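Local coordinates for protein Rep (Escherichia coli, PDB 3VW4) that initiates replication of plasmid ColE2-P9 as an initiator-primase, here as the DNA-binding domain that specifically binds and unwinds the origin duplex, at a contact of chain A with DNA. Residues are numbered along the deposited sequence; one frame, centred on the assembly and turned at random.

Contact 1: a contact of chain A with DNA. Residues 22-23, 26, 74, 82, 86. With nucleotides of chain B.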
loop_
_atom_site.group_PDB
_atom_site.type_symbol
_atom_site.label_atom_id
_atom_site.label_comp_id
_atom_site.label_asym_id
_atom_site.label_seq_id
_atom_site.Cartn_x
_atom_site.Cartn_y
_atom_site.Cartn_z
ATOM N N TYR A 22 9.607 0.598 2.857
ATOM C CA TYR A 22 8.559 -0.363 3.098
ATOM C C TYR A 22 7.898 -0.719 1.775
ATOM O O TYR A 22 7.512 -1.874 1.536
ATOM C CB TYR A 22 7.500 0.120 4.090
ATOM C CG TYR A 22 8.023 0.492 5.472
ATOM C CD1 TYR A 22 9.098 -0.180 6.059
ATOM C CD2 TYR A 22 7.435 1.541 6.186
ATOM C CE1 TYR A 22 9.571 0.216 7.289
ATOM C CE2 TYR A 22 7.885 1.928 7.445
ATOM C CZ TYR A 22 8.952 1.273 8.006
ATOM O OH TYR A 22 9.376 1.689 9.266
ATOM N N ARG A 23 7.766 0.292 0.927
ATOM C CA ARG A 23 7.114 0.161 -0.354
ATOM C C ARG A 23 8.068 -0.366 -1.444
ATOM O O ARG A 23 7.677 -1.209 -2.214
ATOM C CB ARG A 23 6.473 1.491 -0.769
ATOM C CG ARG A 23 5.304 1.258 -1.721
ATOM C CD ARG A 23 4.902 2.499 -2.469
ATOM N NE ARG A 23 4.239 3.480 -1.634
ATOM C CZ ARG A 23 3.000 3.894 -1.884
ATOM N NH1 ARG A 23 2.316 3.378 -2.935
ATOM N NH2 ARG A 23 2.424 4.806 -1.101
ATOM N N ARG A 26 9.173 -4.340 -2.334
ATOM C CA ARG A 26 8.324 -5.098 -3.225
ATOM C C ARG A 26 8.725 -4.954 -4.700
ATOM O O ARG A 26 8.193 -5.641 -5.560
ATOM C CB ARG A 26 6.960 -4.519 -3.158
ATOM C CG ARG A 26 6.038 -5.137 -2.196
ATOM C CD ARG A 26 4.678 -4.569 -2.577
ATOM N NE ARG A 26 4.389 -3.481 -1.689
ATOM C CZ ARG A 26 3.687 -2.413 -2.003
ATOM N NH1 ARG A 26 3.186 -2.269 -3.211
ATOM N NH2 ARG A 26 3.461 -1.506 -1.078
ATOM N N PHE A 74 9.714 -8.173 6.007
ATOM C CA PHE A 74 8.791 -8.005 4.894
ATOM C C PHE A 74 8.754 -9.237 3.943
ATOM O O PHE A 74 9.761 -9.955 3.730
ATOM C CB PHE A 74 9.162 -6.714 4.175
ATOM C CG PHE A 74 8.581 -5.493 4.794
ATOM C CD1 PHE A 74 8.853 -5.155 6.168
ATOM C CD2 PHE A 74 7.740 -4.667 4.067
ATOM C CE1 PHE A 74 8.300 -4.026 6.754
ATOM C CE2 PHE A 74 7.210 -3.518 4.684
ATOM C CZ PHE A 74 7.486 -3.217 6.018
ATOM N N VAL A 82 -1.259 -7.600 5.441
ATOM C CA VAL A 82 -1.698 -6.232 5.510
ATOM C C VAL A 82 -2.899 -5.905 4.592
ATOM O O VAL A 82 -3.910 -5.317 5.008
ATOM C CB VAL A 82 -0.563 -5.255 5.194
ATOM C CG1 VAL A 82 -1.039 -3.794 5.197
ATOM C CG2 VAL A 82 0.636 -5.474 6.133
ATOM N N ARG A 86 -6.633 -4.482 5.917
ATOM C CA ARG A 86 -7.255 -3.236 5.367
ATOM C C ARG A 86 -8.513 -3.562 4.547
ATOM O O ARG A 86 -9.552 -2.967 4.742
ATOM C CB ARG A 86 -6.258 -2.447 4.502
ATOM C CG ARG A 86 -4.946 -2.290 5.207
ATOM C CD ARG A 86 -4.001 -1.421 4.439
ATOM N NE ARG A 86 -2.813 -0.997 5.191
ATOM C CZ ARG A 86 -1.880 -0.203 4.664
ATOM N NH1 ARG A 86 -2.067 0.217 3.419
ATOM N NH2 ARG A 86 -0.801 0.173 5.376
ATOM P P DT B 3 5.371 1.092 12.259
ATOM O OP1 DT B 3 4.372 1.918 11.582
ATOM O OP2 DT B 3 4.933 0.337 13.462
ATOM O "O5'" DT B 3 5.755 -0.171 11.355
ATOM C "C5'" DT B 3 6.599 -0.001 10.194
ATOM C "C4'" DT B 3 6.073 -0.853 9.068
ATOM O "O4'" DT B 3 6.520 -2.198 9.307
ATOM C "C3'" DT B 3 4.551 -0.933 9.016
ATOM O "O3'" DT B 3 4.120 -0.965 7.671
ATOM C "C2'" DT B 3 4.219 -2.235 9.719
ATOM C "C1'" DT B 3 5.437 -3.074 9.488
ATOM N N1 DT B 3 5.793 -3.993 10.567
ATOM C C2 DT B 3 5.953 -5.316 10.210
ATOM O O2 DT B 3 5.788 -5.725 9.076
ATOM N N3 DT B 3 6.250 -6.157 11.248
ATOM C C4 DT B 3 6.468 -5.806 12.563
ATOM O O4 DT B 3 6.780 -6.669 13.379
ATOM C C5 DT B 3 6.263 -4.412 12.876
ATOM C C7 DT B 3 6.394 -3.967 14.298
ATOM C C6 DT B 3 5.961 -3.578 11.870
ATOM P P DA B 4 2.759 -0.167 7.393
ATOM O OP1 DA B 4 2.861 1.282 7.738
ATOM O OP2 DA B 4 1.702 -1.057 7.942
ATOM O "O5'" DA B 4 2.637 -0.321 5.809
ATOM C "C5'" DA B 4 3.544 0.334 4.935
ATOM C "C4'" DA B 4 3.649 -0.504 3.689
ATOM O "O4'" DA B 4 4.317 -1.782 3.926
ATOM C "C3'" DA B 4 2.302 -0.833 3.048
ATOM O "O3'" DA B 4 2.525 -0.637 1.643
ATOM C "C2'" DA B 4 2.068 -2.280 3.471
ATOM C "C1'" DA B 4 3.478 -2.851 3.576
ATOM N N9 DA B 4 3.700 -3.891 4.566
ATOM C C8 DA B 4 3.480 -3.849 5.919
ATOM N N7 DA B 4 3.882 -4.928 6.554
ATOM C C5 DA B 4 4.480 -5.695 5.562
ATOM C C6 DA B 4 5.127 -6.944 5.588
ATOM N N6 DA B 4 5.310 -7.665 6.695
ATOM N N1 DA B 4 5.594 -7.434 4.418
ATOM C C2 DA B 4 5.437 -6.701 3.308
ATOM N N3 DA B 4 4.872 -5.502 3.162
ATOM C C4 DA B 4 4.374 -5.068 4.334
ATOM P P DA B 5 1.885 0.507 0.720
ATOM O OP1 DA B 5 2.376 0.381 -0.675
ATOM O OP2 DA B 5 2.072 1.748 1.466
ATOM O "O5'" DA B 5 0.456 -0.118 0.520
ATOM C "C5'" DA B 5 -0.622 0.717 0.475
ATOM C "C4'" DA B 5 -1.171 0.663 -0.917
ATOM O "O4'" DA B 5 -2.338 1.495 -0.814
ATOM C "C3'" DA B 5 -0.281 1.350 -1.945
ATOM O "O3'" DA B 5 -0.745 0.952 -3.232
ATOM C "C2'" DA B 5 -0.646 2.803 -1.754
ATOM C "C1'" DA B 5 -2.151 2.632 -1.649
ATOM N N9 DA B 5 -2.923 3.741 -1.081
ATOM C C8 DA B 5 -3.898 4.556 -1.628
ATOM N N7 DA B 5 -4.389 5.430 -0.780
ATOM C C5 DA B 5 -3.714 5.157 0.401
ATOM C C6 DA B 5 -3.770 5.734 1.669
ATOM N N6 DA B 5 -4.574 6.746 1.983
ATOM N N1 DA B 5 -2.966 5.221 2.627
ATOM C C2 DA B 5 -2.162 4.190 2.313
ATOM N N3 DA B 5 -2.028 3.557 1.159
ATOM C C4 DA B 5 -2.828 4.103 0.233
HETATM O O HOH W 1 5.779 -3.689 0.731
#
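Phe74 and Val82 close on the unpaired base of DA4 of chain B from opposite faces. The phenyl ring lies over the six-membered ring of the adenine, with 3.7 Å between the centroid of the Phe74 ring and that of the DA4 pyrimidine ring, in a stack tilted by 28°. On the other face Val82 CG2 sits 3.5 Å from the centroid of the DA4 imidazole ring in a CH-pi contact. Phenylalanine suits because a flat apolar ring can spread over a purine, and valine because a compact methyl can press on the other face; neither reads the base's hydrogen-bonding edge. Tyr22 serves the neighbouring sugar; with chi1 -59° its CG is anti to the carbonyl carbon, and the ring turns one face to DT3, whose deoxyribose C4' lies 3.8 Å from the Tyr22 ring centroid.

Charge follows the backbone. Arg86 stretches an extended chain towards the phosphate of DA4, a loose salt bridge with NH2 at 3.8 Å from OP2. Arg26 and the poorly ordered Arg23 pair with OP1 of DA5, although the Arg26 approach is modelled too close for its length to be trusted. Arginine's long chain can reach a phosphate and still spare an N-H: Arg26 NE bonds an in-plane water, which also meets Tyr22 O and DA4 N3. Stacking, with positive charges that would probably offset the phosphates, is likely to hold the separated strand and stabilise the opened origin.

Contact 2: a contact of chain A with DNA. Residues 96-99, 102, 105. With nucleotides of chain B.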
loop_
_atom_site.group_PDB
_atom_site.type_symbol
_atom_site.label_atom_id
_atom_site.label_comp_id
_atom_site.label_asym_id
_atom_site.label_seq_id
_atom_site.Cartn_x
_atom_site.Cartn_y
_atom_site.Cartn_z
ATOM N N ARG A 96 -22.781 -1.269 -1.714
ATOM C CA ARG A 96 -23.158 -1.113 -3.114
ATOM C C ARG A 96 -24.523 -0.431 -3.421
ATOM O O ARG A 96 -25.585 -0.935 -3.014
ATOM C CB ARG A 96 -23.143 -2.465 -3.774
ATOM C CG ARG A 96 -21.862 -2.713 -4.481
ATOM C CD ARG A 96 -22.077 -3.884 -5.368
ATOM N NE ARG A 96 -22.286 -3.461 -6.735
ATOM C CZ ARG A 96 -22.162 -4.290 -7.766
ATOM N NH1 ARG A 96 -21.842 -5.576 -7.567
ATOM N NH2 ARG A 96 -22.355 -3.855 -9.000
ATOM N N ALA A 97 -24.482 0.678 -4.171
ATOM C CA ALA A 97 -25.683 1.361 -4.693
ATOM C C ALA A 97 -26.311 0.612 -5.895
ATOM O O ALA A 97 -25.622 -0.167 -6.569
ATOM C CB ALA A 97 -25.330 2.793 -5.072
ATOM N N ALA A 98 -27.607 0.826 -6.160
ATOM C CA ALA A 98 -28.288 0.147 -7.303
ATOM C C ALA A 98 -27.658 0.575 -8.619
ATOM O O ALA A 98 -27.243 1.713 -8.727
ATOM C CB ALA A 98 -29.781 0.440 -7.313
ATOM N N VAL A 99 -27.554 -0.325 -9.594
ATOM C CA VAL A 99 -26.978 0.062 -10.886
ATOM C C VAL A 99 -28.121 0.555 -11.749
ATOM O O VAL A 99 -29.136 -0.127 -11.827
ATOM C CB VAL A 99 -26.140 -1.063 -11.573
ATOM C CG1 VAL A 99 -26.754 -2.429 -11.388
ATOM C CG2 VAL A 99 -25.910 -0.785 -13.064
ATOM N N SER A 102 -30.353 -1.495 -14.797
ATOM C CA SER A 102 -30.784 -2.888 -14.562
ATOM C C SER A 102 -32.320 -3.054 -14.415
ATOM O O SER A 102 -33.014 -2.157 -13.869
ATOM C CB SER A 102 -30.147 -3.392 -13.272
ATOM O OG SER A 102 -30.703 -2.698 -12.144
ATOM N N SER A 105 -33.696 -1.902 -11.455
ATOM C CA SER A 105 -33.755 -0.451 -11.263
ATOM C C SER A 105 -34.767 0.283 -12.133
ATOM O O SER A 105 -35.466 1.166 -11.658
ATOM C CB SER A 105 -32.381 0.170 -11.438
ATOM O OG SER A 105 -31.563 -0.169 -10.347
ATOM P P DC B 13 -28.557 -3.312 -2.821
ATOM O OP1 DC B 13 -29.062 -1.906 -2.785
ATOM O OP2 DC B 13 -29.358 -4.446 -2.262
ATOM O "O5'" DC B 13 -28.204 -3.709 -4.320
ATOM C "C5'" DC B 13 -27.361 -2.855 -5.100
ATOM C "C4'" DC B 13 -26.556 -3.708 -6.045
ATOM O "O4'" DC B 13 -25.928 -4.755 -5.294
ATOM C "C3'" DC B 13 -27.397 -4.456 -7.062
ATOM O "O3'" DC B 13 -27.749 -3.566 -8.120
ATOM C "C2'" DC B 13 -26.497 -5.615 -7.450
ATOM C "C1'" DC B 13 -25.716 -5.873 -6.157
ATOM N N1 DC B 13 -26.043 -7.092 -5.398
ATOM C C2 DC B 13 -25.700 -8.339 -5.931
ATOM O O2 DC B 13 -25.198 -8.390 -7.066
ATOM N N3 DC B 13 -25.941 -9.456 -5.205
ATOM C C4 DC B 13 -26.500 -9.359 -3.994
ATOM N N4 DC B 13 -26.741 -10.489 -3.322
ATOM C C5 DC B 13 -26.854 -8.100 -3.426
ATOM C C6 DC B 13 -26.605 -7.002 -4.154
ATOM P P DT B 14 -29.239 -3.690 -8.707
ATOM O OP1 DT B 14 -29.283 -2.520 -9.625
ATOM O OP2 DT B 14 -30.246 -3.811 -7.602
ATOM O "O5'" DT B 14 -29.127 -5.091 -9.463
ATOM C "C5'" DT B 14 -28.342 -5.199 -10.653
ATOM C "C4'" DT B 14 -28.138 -6.659 -10.960
ATOM O "O4'" DT B 14 -27.664 -7.326 -9.775
ATOM C "C3'" DT B 14 -29.409 -7.417 -11.317
ATOM O "O3'" DT B 14 -29.773 -7.164 -12.686
ATOM C "C2'" DT B 14 -29.031 -8.855 -10.989
ATOM C "C1'" DT B 14 -28.049 -8.706 -9.825
ATOM N N1 DT B 14 -28.548 -9.060 -8.489
ATOM C C2 DT B 14 -28.509 -10.364 -8.049
ATOM O O2 DT B 14 -28.162 -11.299 -8.756
ATOM N N3 DT B 14 -28.916 -10.539 -6.748
ATOM C C4 DT B 14 -29.364 -9.562 -5.874
ATOM O O4 DT B 14 -29.713 -9.867 -4.735
ATOM C C5 DT B 14 -29.348 -8.213 -6.398
ATOM C C7 DT B 14 -29.782 -7.084 -5.516
ATOM C C6 DT B 14 -28.923 -8.033 -7.654
ATOM P P DG B 15 -31.293 -7.097 -13.253
ATOM O OP1 DG B 15 -31.273 -6.284 -14.497
ATOM O OP2 DG B 15 -32.278 -6.782 -12.167
ATOM O "O5'" DG B 15 -31.434 -8.622 -13.667
ATOM C "C5'" DG B 15 -30.661 -9.131 -14.757
ATOM C "C4'" DG B 15 -30.716 -10.635 -14.694
ATOM O "O4'" DG B 15 -30.497 -10.995 -13.309
ATOM C "C3'" DG B 15 -32.086 -11.209 -15.062
ATOM O "O3'" DG B 15 -31.961 -12.499 -15.666
ATOM C "C2'" DG B 15 -32.780 -11.334 -13.714
ATOM C "C1'" DG B 15 -31.619 -11.716 -12.814
ATOM N N9 DG B 15 -31.766 -11.385 -11.402
ATOM C C8 DG B 15 -32.056 -10.160 -10.851
ATOM N N7 DG B 15 -32.053 -10.174 -9.545
ATOM C C5 DG B 15 -31.720 -11.481 -9.215
ATOM C C6 DG B 15 -31.571 -12.103 -7.944
ATOM O O6 DG B 15 -31.708 -11.603 -6.820
ATOM N N1 DG B 15 -31.232 -13.449 -8.069
ATOM C C2 DG B 15 -31.052 -14.112 -9.260
ATOM N N2 DG B 15 -30.713 -15.407 -9.172
ATOM N N3 DG B 15 -31.188 -13.544 -10.451
ATOM C C4 DG B 15 -31.533 -12.239 -10.352
#
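The linker that leads into the C-terminal helices, which probably form the helix-turn-helix part of this DNA-binding domain, runs beside the backbone of paired DNA, and its last residue, Ser102, directly precedes helix 103-106. Val99 and Ser102 grip one phosphate oxygen, OP1 of DT14 of chain B. The backbone N of Val99 donates to it at 2.8 Å, with 147° at the hydrogen. The hydroxyl OG of Ser102 reaches the same OP1 at 2.9 Å; chi1 68° places OG between the backbone N and the carbonyl carbon, pointing at the phosphate. Ser102 OG is also 3.0 Å from the carbonyl O of Val99, but a hydroxyl has one proton to give, so it cannot donate to both at once. Ser105 OG donates to that Val99 O at 2.8 Å from well above the carbonyl plane, 47° out of it. This may leave the Ser102 proton to the phosphate, and it ties the first turn of the helix to the linker. Serine suits both places, being short and able to donate and accept. Val99 CG1 packs against the sugar carbon C5' of DT14 at 3.3 Å, and Ala98 is small enough to let the chain pass close to DC13. Further back, Arg96 bends at chi3 and lays one face of its guanidinium towards DC13, with NH1 4.1 Å from the deoxyribose C1', a contact with the sugar.

Contact 3: a contact of chain A with DNA. Residues 23, 26, 79, 83, 86. With nucleotides of chain C; nucleotides of chain B.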
loop_
_atom_site.group_PDB
_atom_site.type_symbol
_atom_site.label_atom_id
_atom_site.label_comp_id
_atom_site.label_asym_id
_atom_site.label_seq_id
_atom_site.Cartn_x
_atom_site.Cartn_y
_atom_site.Cartn_z
ATOM N N ARG A 23 7.766 0.292 0.927
ATOM C CA ARG A 23 7.114 0.161 -0.354
ATOM C C ARG A 23 8.068 -0.366 -1.444
ATOM O O ARG A 23 7.677 -1.209 -2.214
ATOM C CB ARG A 23 6.473 1.491 -0.769
ATOM C CG ARG A 23 5.304 1.258 -1.721
ATOM C CD ARG A 23 4.902 2.499 -2.469
ATOM N NE ARG A 23 4.239 3.480 -1.634
ATOM C CZ ARG A 23 3.000 3.894 -1.884
ATOM N NH1 ARG A 23 2.316 3.378 -2.935
ATOM N NH2 ARG A 23 2.424 4.806 -1.101
ATOM N N ARG A 26 9.173 -4.340 -2.334
ATOM C CA ARG A 26 8.324 -5.098 -3.225
ATOM C C ARG A 26 8.725 -4.954 -4.700
ATOM O O ARG A 26 8.193 -5.641 -5.560
ATOM C CB ARG A 26 6.960 -4.519 -3.158
ATOM C CG ARG A 26 6.038 -5.137 -2.196
ATOM C CD ARG A 26 4.678 -4.569 -2.577
ATOM N NE ARG A 26 4.389 -3.481 -1.689
ATOM C CZ ARG A 26 3.687 -2.413 -2.003
ATOM N NH1 ARG A 26 3.186 -2.269 -3.211
ATOM N NH2 ARG A 26 3.461 -1.506 -1.078
ATOM N N PHE A 79 2.746 -8.777 2.774
ATOM C CA PHE A 79 1.940 -7.770 2.089
ATOM C C PHE A 79 0.520 -8.222 1.954
ATOM O O PHE A 79 -0.377 -7.448 2.250
ATOM C CB PHE A 79 2.503 -7.442 0.726
ATOM C CG PHE A 79 1.856 -6.266 0.033
ATOM C CD1 PHE A 79 1.681 -5.052 0.668
ATOM C CD2 PHE A 79 1.529 -6.327 -1.322
ATOM C CE1 PHE A 79 1.129 -3.929 0.004
ATOM C CE2 PHE A 79 1.013 -5.205 -1.995
ATOM C CZ PHE A 79 0.775 -4.022 -1.323
ATOM N N GLN A 83 -2.841 -6.311 3.337
ATOM C CA GLN A 83 -3.902 -5.922 2.418
ATOM C C GLN A 83 -5.192 -6.636 2.772
ATOM O O GLN A 83 -6.298 -6.155 2.464
ATOM C CB GLN A 83 -3.470 -6.252 1.028
ATOM C CG GLN A 83 -2.312 -5.411 0.551
ATOM C CD GLN A 83 -2.829 -4.073 0.070
ATOM O OE1 GLN A 83 -2.847 -3.798 -1.191
ATOM N NE2 GLN A 83 -3.385 -3.271 1.017
ATOM N N ARG A 86 -6.633 -4.482 5.917
ATOM C CA ARG A 86 -7.255 -3.236 5.367
ATOM C C ARG A 86 -8.513 -3.562 4.547
ATOM O O ARG A 86 -9.552 -2.967 4.742
ATOM C CB ARG A 86 -6.258 -2.447 4.502
ATOM C CG ARG A 86 -4.946 -2.290 5.207
ATOM C CD ARG A 86 -4.001 -1.421 4.439
ATOM N NE ARG A 86 -2.813 -0.997 5.191
ATOM C CZ ARG A 86 -1.880 -0.203 4.664
ATOM N NH1 ARG A 86 -2.067 0.217 3.419
ATOM N NH2 ARG A 86 -0.801 0.173 5.376
ATOM P P DC C 18 -8.283 2.468 7.612
ATOM O OP1 DC C 18 -8.516 2.049 9.012
ATOM O OP2 DC C 18 -8.441 3.887 7.188
ATOM O "O5'" DC C 18 -6.982 1.821 6.977
ATOM C "C5'" DC C 18 -5.757 1.709 7.656
ATOM C "C4'" DC C 18 -4.656 1.825 6.632
ATOM O "O4'" DC C 18 -5.145 1.631 5.267
ATOM C "C3'" DC C 18 -4.008 3.210 6.647
ATOM O "O3'" DC C 18 -2.611 3.056 6.420
ATOM C "C2'" DC C 18 -4.602 3.874 5.427
ATOM C "C1'" DC C 18 -4.596 2.689 4.496
ATOM N N1 DC C 18 -5.412 2.908 3.304
ATOM C C2 DC C 18 -5.105 2.198 2.145
ATOM O O2 DC C 18 -4.254 1.301 2.201
ATOM N N3 DC C 18 -5.783 2.466 1.007
ATOM C C4 DC C 18 -6.689 3.451 0.988
ATOM N N4 DC C 18 -7.341 3.679 -0.153
ATOM C C5 DC C 18 -6.987 4.221 2.148
ATOM C C6 DC C 18 -6.313 3.935 3.267
ATOM P P DA B 4 2.759 -0.167 7.393
ATOM O OP1 DA B 4 2.861 1.282 7.738
ATOM O OP2 DA B 4 1.702 -1.057 7.942
ATOM O "O5'" DA B 4 2.637 -0.321 5.809
ATOM C "C5'" DA B 4 3.544 0.334 4.935
ATOM C "C4'" DA B 4 3.649 -0.504 3.689
ATOM O "O4'" DA B 4 4.317 -1.782 3.926
ATOM C "C3'" DA B 4 2.302 -0.833 3.048
ATOM O "O3'" DA B 4 2.525 -0.637 1.643
ATOM C "C2'" DA B 4 2.068 -2.280 3.471
ATOM C "C1'" DA B 4 3.478 -2.851 3.576
ATOM N N9 DA B 4 3.700 -3.891 4.566
ATOM C C8 DA B 4 3.480 -3.849 5.919
ATOM N N7 DA B 4 3.882 -4.928 6.554
ATOM C C5 DA B 4 4.480 -5.695 5.562
ATOM C C6 DA B 4 5.127 -6.944 5.588
ATOM N N6 DA B 4 5.310 -7.665 6.695
ATOM N N1 DA B 4 5.594 -7.434 4.418
ATOM C C2 DA B 4 5.437 -6.701 3.308
ATOM N N3 DA B 4 4.872 -5.502 3.162
ATOM C C4 DA B 4 4.374 -5.068 4.334
ATOM P P DA B 5 1.885 0.507 0.720
ATOM O OP1 DA B 5 2.376 0.381 -0.675
ATOM O OP2 DA B 5 2.072 1.748 1.466
ATOM O "O5'" DA B 5 0.456 -0.118 0.520
ATOM C "C5'" DA B 5 -0.622 0.717 0.475
ATOM C "C4'" DA B 5 -1.171 0.663 -0.917
ATOM O "O4'" DA B 5 -2.338 1.495 -0.814
ATOM C "C3'" DA B 5 -0.281 1.350 -1.945
ATOM O "O3'" DA B 5 -0.745 0.952 -3.232
ATOM C "C2'" DA B 5 -0.646 2.803 -1.754
ATOM C "C1'" DA B 5 -2.151 2.632 -1.649
ATOM N N9 DA B 5 -2.923 3.741 -1.081
ATOM C C8 DA B 5 -3.898 4.556 -1.628
ATOM N N7 DA B 5 -4.389 5.430 -0.780
ATOM C C5 DA B 5 -3.714 5.157 0.401
ATOM C C6 DA B 5 -3.770 5.734 1.669
ATOM N N6 DA B 5 -4.574 6.746 1.983
ATOM N N1 DA B 5 -2.966 5.221 2.627
ATOM C C2 DA B 5 -2.162 4.190 2.313
ATOM N N3 DA B 5 -2.028 3.557 1.159
ATOM C C4 DA B 5 -2.828 4.103 0.233
ATOM P P DG B 6 0.141 1.060 -4.590
ATOM O OP1 DG B 6 1.585 1.261 -4.365
ATOM O OP2 DG B 6 -0.636 2.093 -5.333
ATOM O "O5'" DG B 6 -0.173 -0.295 -5.374
ATOM C "C5'" DG B 6 0.329 -1.585 -4.974
ATOM C "C4'" DG B 6 -0.837 -2.526 -4.766
ATOM O "O4'" DG B 6 -1.890 -1.897 -3.999
ATOM C "C3'" DG B 6 -1.511 -3.115 -6.005
ATOM O "O3'" DG B 6 -1.835 -4.428 -5.574
ATOM C "C2'" DG B 6 -2.839 -2.378 -6.093
ATOM C "C1'" DG B 6 -3.158 -2.048 -4.646
ATOM N N9 DG B 6 -3.912 -0.820 -4.396
ATOM C C8 DG B 6 -4.221 0.188 -5.280
ATOM N N7 DG B 6 -4.857 1.185 -4.717
ATOM C C5 DG B 6 -4.936 0.830 -3.375
ATOM C C6 DG B 6 -5.502 1.519 -2.268
ATOM O O6 DG B 6 -6.064 2.620 -2.247
ATOM N N1 DG B 6 -5.351 0.800 -1.085
ATOM C C2 DG B 6 -4.755 -0.428 -0.983
ATOM N N2 DG B 6 -4.715 -0.958 0.237
ATOM N N3 DG B 6 -4.238 -1.086 -2.004
ATOM C C4 DG B 6 -4.350 -0.399 -3.158
ATOM P P DG B 7 -1.804 -5.724 -6.491
ATOM O OP1 DG B 7 -0.394 -5.935 -6.851
ATOM O OP2 DG B 7 -2.925 -5.772 -7.504
ATOM O "O5'" DG B 7 -2.032 -6.980 -5.543
ATOM C "C5'" DG B 7 -1.304 -7.076 -4.321
ATOM C "C4'" DG B 7 -2.281 -7.512 -3.263
ATOM O "O4'" DG B 7 -3.191 -6.434 -2.916
ATOM C "C3'" DG B 7 -3.154 -8.687 -3.701
ATOM O "O3'" DG B 7 -3.108 -9.512 -2.540
ATOM C "C2'" DG B 7 -4.509 -8.053 -3.986
ATOM C "C1'" DG B 7 -4.555 -6.889 -3.022
ATOM N N9 DG B 7 -5.362 -5.726 -3.380
ATOM C C8 DG B 7 -5.471 -5.145 -4.618
ATOM N N7 DG B 7 -6.115 -4.008 -4.595
ATOM C C5 DG B 7 -6.413 -3.806 -3.258
ATOM C C6 DG B 7 -7.096 -2.741 -2.622
ATOM O O6 DG B 7 -7.588 -1.730 -3.135
ATOM N N1 DG B 7 -7.195 -2.945 -1.245
ATOM C C2 DG B 7 -6.649 -4.012 -0.568
ATOM N N2 DG B 7 -6.802 -4.017 0.760
ATOM N N3 DG B 7 -5.988 -4.995 -1.152
ATOM C C4 DG B 7 -5.924 -4.839 -2.488
HETATM O O HOH W 2 5.779 -3.689 0.731
#
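Arg86 and Gln83 bring the hydrogen bonds to the bases, both on sugar edges of paired bases and so in the minor groove. Arg86 NH1 donates to O2 of DC18 of chain C at 2.7 Å, the partner tilted 34° out of the guanidinium plane, while DC18 keeps its pairing with DG6 of chain B. Arg86 CD lies against the same sugar, 3.4 Å from DC18 O4'. An alanine here would probably leave O2 of DC18 without this donor and open a gap beside its deoxyribose. The backbone O of Gln83 accepts from the exocyclic N2 of DG7 at 2.8 Å, the donor lying in the carbonyl plane on a lone pair of that O. The Gln83 amide, as modelled, sets NE2 against the donor N2 of DG6 and OE1 against the acceptor N3; turned end for end it would suit both, so its orientation is doubtful.

Among charged contacts, Arg23, poorly ordered, makes a salt bridge and bent hydrogen bond from NH1 to OP1 of DG6 at 2.7 Å.

Phe79 packs between two protein side chains: Arg26 NE lies 3.6 Å above one face of its ring, Gln83 CG 3.7 Å above the other. A flat apolar ring can brace both, and its edge meets DA4 C2' and DA5 O5'.

Helix 76-92 lays Phe79, Gln83 and Arg86 along the junction of paired and unpaired nucleotides, while Arg23, near the end of helix 7-24, and Arg26, in the loop beyond, close over the phosphates.

Contact 1 and contact 3 are two sides of one site: their C-alpha centres lie about 3 Å apart, and they share Arg23, Arg26 and Arg86, with helix 7-24 and helix 76-92 contributing to both. Contact 1 deals with unpaired nucleotides, whereas contact 3 spans the step from unpaired to paired ones, so the shared arginines sit at the fork between open strand and duplex. The C-alpha centre of contact 2 lies about 34 Å from that of contact 1 and 31 Å from that of contact 3, on paired DNA further along chain B. One Rep chain thus appears to hold the duplex downstream while its other end keeps the strands apart, consistent with unwinding by a single protein.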